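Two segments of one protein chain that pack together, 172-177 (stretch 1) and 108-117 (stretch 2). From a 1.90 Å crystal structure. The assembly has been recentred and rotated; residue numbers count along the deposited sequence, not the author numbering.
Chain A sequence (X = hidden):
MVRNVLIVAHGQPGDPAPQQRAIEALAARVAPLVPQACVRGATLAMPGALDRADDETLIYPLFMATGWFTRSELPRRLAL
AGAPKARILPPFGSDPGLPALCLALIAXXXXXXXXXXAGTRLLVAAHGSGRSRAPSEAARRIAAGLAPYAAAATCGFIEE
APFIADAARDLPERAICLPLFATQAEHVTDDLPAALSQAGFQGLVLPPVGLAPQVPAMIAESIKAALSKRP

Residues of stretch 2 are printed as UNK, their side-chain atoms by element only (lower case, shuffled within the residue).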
# COMPACT_ATOMS: atom_id res chain seq x y z
N PRO A 172 -7.72 14.95 19.11
CA PRO A 172 -7.36 16.37 19.21
C PRO A 172 -6.97 16.98 17.86
O PRO A 172 -6.89 16.27 16.85
CB PRO A 172 -6.17 16.37 20.18
CG PRO A 172 -5.61 15.01 20.09
CD PRO A 172 -6.79 14.11 19.89
N GLU A 173 -6.71 18.29 17.85
CA GLU A 173 -6.27 19.02 16.66
C GLU A 173 -4.89 18.51 16.21
O GLU A 173 -4.64 18.42 15.00
CB GLU A 173 -6.17 20.51 16.99
CG GLU A 173 -7.23 21.35 16.32
CD GLU A 173 -6.85 22.81 16.31
OE1 GLU A 173 -6.96 23.45 17.38
OE2 GLU A 173 -6.38 23.30 15.26
N ARG A 174 -4.00 18.18 17.18
CA ARG A 174 -2.66 17.67 16.90
C ARG A 174 -2.75 16.18 16.70
O ARG A 174 -2.55 15.38 17.62
CB ARG A 174 -1.65 18.05 18.00
CG ARG A 174 -1.21 19.49 17.91
CD ARG A 174 -0.29 19.84 19.05
NE ARG A 174 0.19 21.22 18.93
CZ ARG A 174 1.30 21.68 19.50
NH1 ARG A 174 2.04 20.89 20.26
NH2 ARG A 174 1.66 22.94 19.32
N ALA A 175 -3.16 15.82 15.49
CA ALA A 175 -3.36 14.45 15.05
C ALA A 175 -3.00 14.34 13.58
O ALA A 175 -3.17 15.30 12.82
CB ALA A 175 -4.81 14.03 15.26
N ILE A 176 -2.45 13.19 13.19
CA ILE A 176 -2.05 12.93 11.80
C ILE A 176 -2.66 11.60 11.39
O ILE A 176 -2.48 10.59 12.08
CB ILE A 176 -0.50 12.89 11.62
CG1 ILE A 176 0.18 14.25 11.93
CG2 ILE A 176 -0.10 12.40 10.23
CD1 ILE A 176 1.67 14.17 12.21
N CYS A 177 -3.33 11.61 10.23
CA CYS A 177 -3.87 10.41 9.62
C CYS A 177 -3.04 10.04 8.38
O CYS A 177 -2.90 10.83 7.43
CB CYS A 177 -5.35 10.58 9.26
SG CYS A 177 -6.06 9.15 8.41
N UNK A 108 8.19 13.66 9.39
CA UNK A 108 8.32 14.81 8.46
C UNK A 108 7.08 15.73 8.57
O UNK A 108 7.23 16.95 8.69
o UNK A 108 7.56 14.23 4.19
c UNK A 108 7.95 15.32 4.64
n UNK A 108 7.75 16.45 3.95
c UNK A 108 8.52 14.33 7.00
c UNK A 108 8.70 15.46 5.96
N UNK A 109 5.88 15.12 8.57
CA UNK A 109 4.61 15.84 8.68
C UNK A 109 4.50 16.63 9.97
O UNK A 109 4.19 17.82 9.91
c UNK A 109 3.44 14.88 8.56
N UNK A 110 4.81 15.99 11.12
CA UNK A 110 4.76 16.64 12.44
C UNK A 110 5.70 17.85 12.50
O UNK A 110 5.31 18.88 13.03
c UNK A 110 5.10 15.64 13.54
N UNK A 111 6.90 17.73 11.89
CA UNK A 111 7.92 18.77 11.84
C UNK A 111 7.45 19.98 11.02
O UNK A 111 7.64 21.11 11.46
o UNK A 111 10.72 19.28 13.73
c UNK A 111 10.69 19.93 12.66
c UNK A 111 10.44 19.19 11.35
c UNK A 111 9.27 18.21 11.32
o UNK A 111 10.84 21.17 12.61
N UNK A 112 6.77 19.74 9.87
CA UNK A 112 6.22 20.85 9.05
C UNK A 112 5.13 21.62 9.82
O UNK A 112 5.05 22.84 9.71
c UNK A 112 5.74 20.40 7.66
o UNK A 112 4.55 19.63 7.79
c UNK A 112 6.81 19.66 6.87
N UNK A 113 4.33 20.91 10.64
CA UNK A 113 3.26 21.52 11.43
C UNK A 113 3.76 22.24 12.69
O UNK A 113 3.00 22.98 13.32
o UNK A 113 1.03 21.08 8.66
n UNK A 113 -0.20 21.68 10.42
c UNK A 113 1.41 19.86 10.68
c UNK A 113 0.72 20.92 9.84
c UNK A 113 2.23 20.45 11.83
N UNK A 114 5.03 21.99 13.08
CA UNK A 114 5.62 22.57 14.28
C UNK A 114 5.08 21.85 15.52
O UNK A 114 5.02 22.45 16.60
N UNK A 115 4.66 20.56 15.37
CA UNK A 115 4.15 19.75 16.47
C UNK A 115 5.22 18.74 16.89
O UNK A 115 5.81 18.10 16.01
c UNK A 115 1.39 21.01 15.75
c UNK A 115 -1.40 20.01 13.68
c UNK A 115 -0.71 17.70 13.38
c UNK A 115 0.67 19.16 14.71
c UNK A 115 -1.60 18.75 13.14
c UNK A 115 1.72 19.70 15.51
c UNK A 115 2.90 18.94 16.05
c UNK A 115 0.42 17.88 14.15
n UNK A 115 0.22 21.32 15.09
c UNK A 115 -0.26 20.20 14.46
N UNK A 116 5.45 18.55 18.22
CA UNK A 116 6.40 17.51 18.66
C UNK A 116 5.71 16.15 18.44
O UNK A 116 4.53 15.98 18.78
c UNK A 116 6.63 17.83 20.14
c UNK A 116 4.93 19.32 19.37
c UNK A 116 5.41 18.54 20.57
N UNK A 117 6.43 15.20 17.83
CA UNK A 117 5.88 13.88 17.53
C UNK A 117 5.32 13.18 18.77
O UNK A 117 4.24 12.59 18.69
c UNK A 117 5.18 12.03 15.19
c UNK A 117 7.49 11.08 15.29
c UNK A 117 6.90 13.02 16.77
c UNK A 117 6.39 11.75 16.09

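Position 108, within a helix that begins earlier in the chain, carries three carbons in a row, the third bearing one oxygen and one nitrogen. This terminal amide, out of reach of stretch 1, identifies Q108. At position 109 a single carbon, CB, points toward the other segment and lies 4.1 Å from I176 CD1; the residue is A109. Position 110 likewise has one carbon, directed sideways, with its CB 4.0 Å from I176 CD1, which also approaches the backbone N of 110 at 3.8 Å. It is A110; I176 CD1 thus packs against both alanine methyls and close to the helix backbone.

Position 111 has three carbons, the third carrying two oxygens: a carboxylate, out of reach of stretch 1, hence E111. Position 112 branches at CB into one oxygen and one carbon. The hydroxyl donates a 2.8 Å hydrogen bond from its oxygen to A109 O, adding a second donor to a carbonyl that also accepts the backbone N of position 113, and the residue is T112. Position 113 repeats the pattern of three carbons ending in one oxygen and one nitrogen; it is Q113, and makes no contact with stretch 1.

Position 114 has no side-chain atoms. Its phi of 76° is readily adopted by glycine, and G114 leaves the helix in a Schellman motif: G114 N bonds to E111 O (3.2 Å), while N of position 115 bonds to A110 O (3.0 Å).

Position 115 has one carbon leading to fused five- and six-membered rings of eight carbons and one nitrogen, an indole pointing toward stretch 1. It is W115. R174 CG sits over the five-membered ring, 3.5 Å from its centroid and 4° off the normal, a nearly ideal CH-pi contact. I176 CG1 meets the ring edge, 3.8 Å from W115 CZ3, and A175 O lies 3.5 Å from the same CZ3.

At position 116 three carbons close a ring onto the backbone N: P116, whose CD is 3.4 Å from R174 NH1. Position 117 has four carbons, forked at the second. This is L117; its CA-to-CB bond points away, but the end of the side chain comes nearer, one terminal methyl carbon of L117 lying 5.1 Å from I176 CD1, too far to count as a contact.

The contact buries 362 Å² without a hydrogen bond between the segments. W115 is its centre: the extended R174 side chain covers one face, with R174 NE 3.4 Å from W115 CD1, which lies over one face of the guanidinium. I176 fills the space between the indole edge and the two alanines, joining strand to helix through apolar packing.

Stretch 2 108-117: QAAETQGWPL
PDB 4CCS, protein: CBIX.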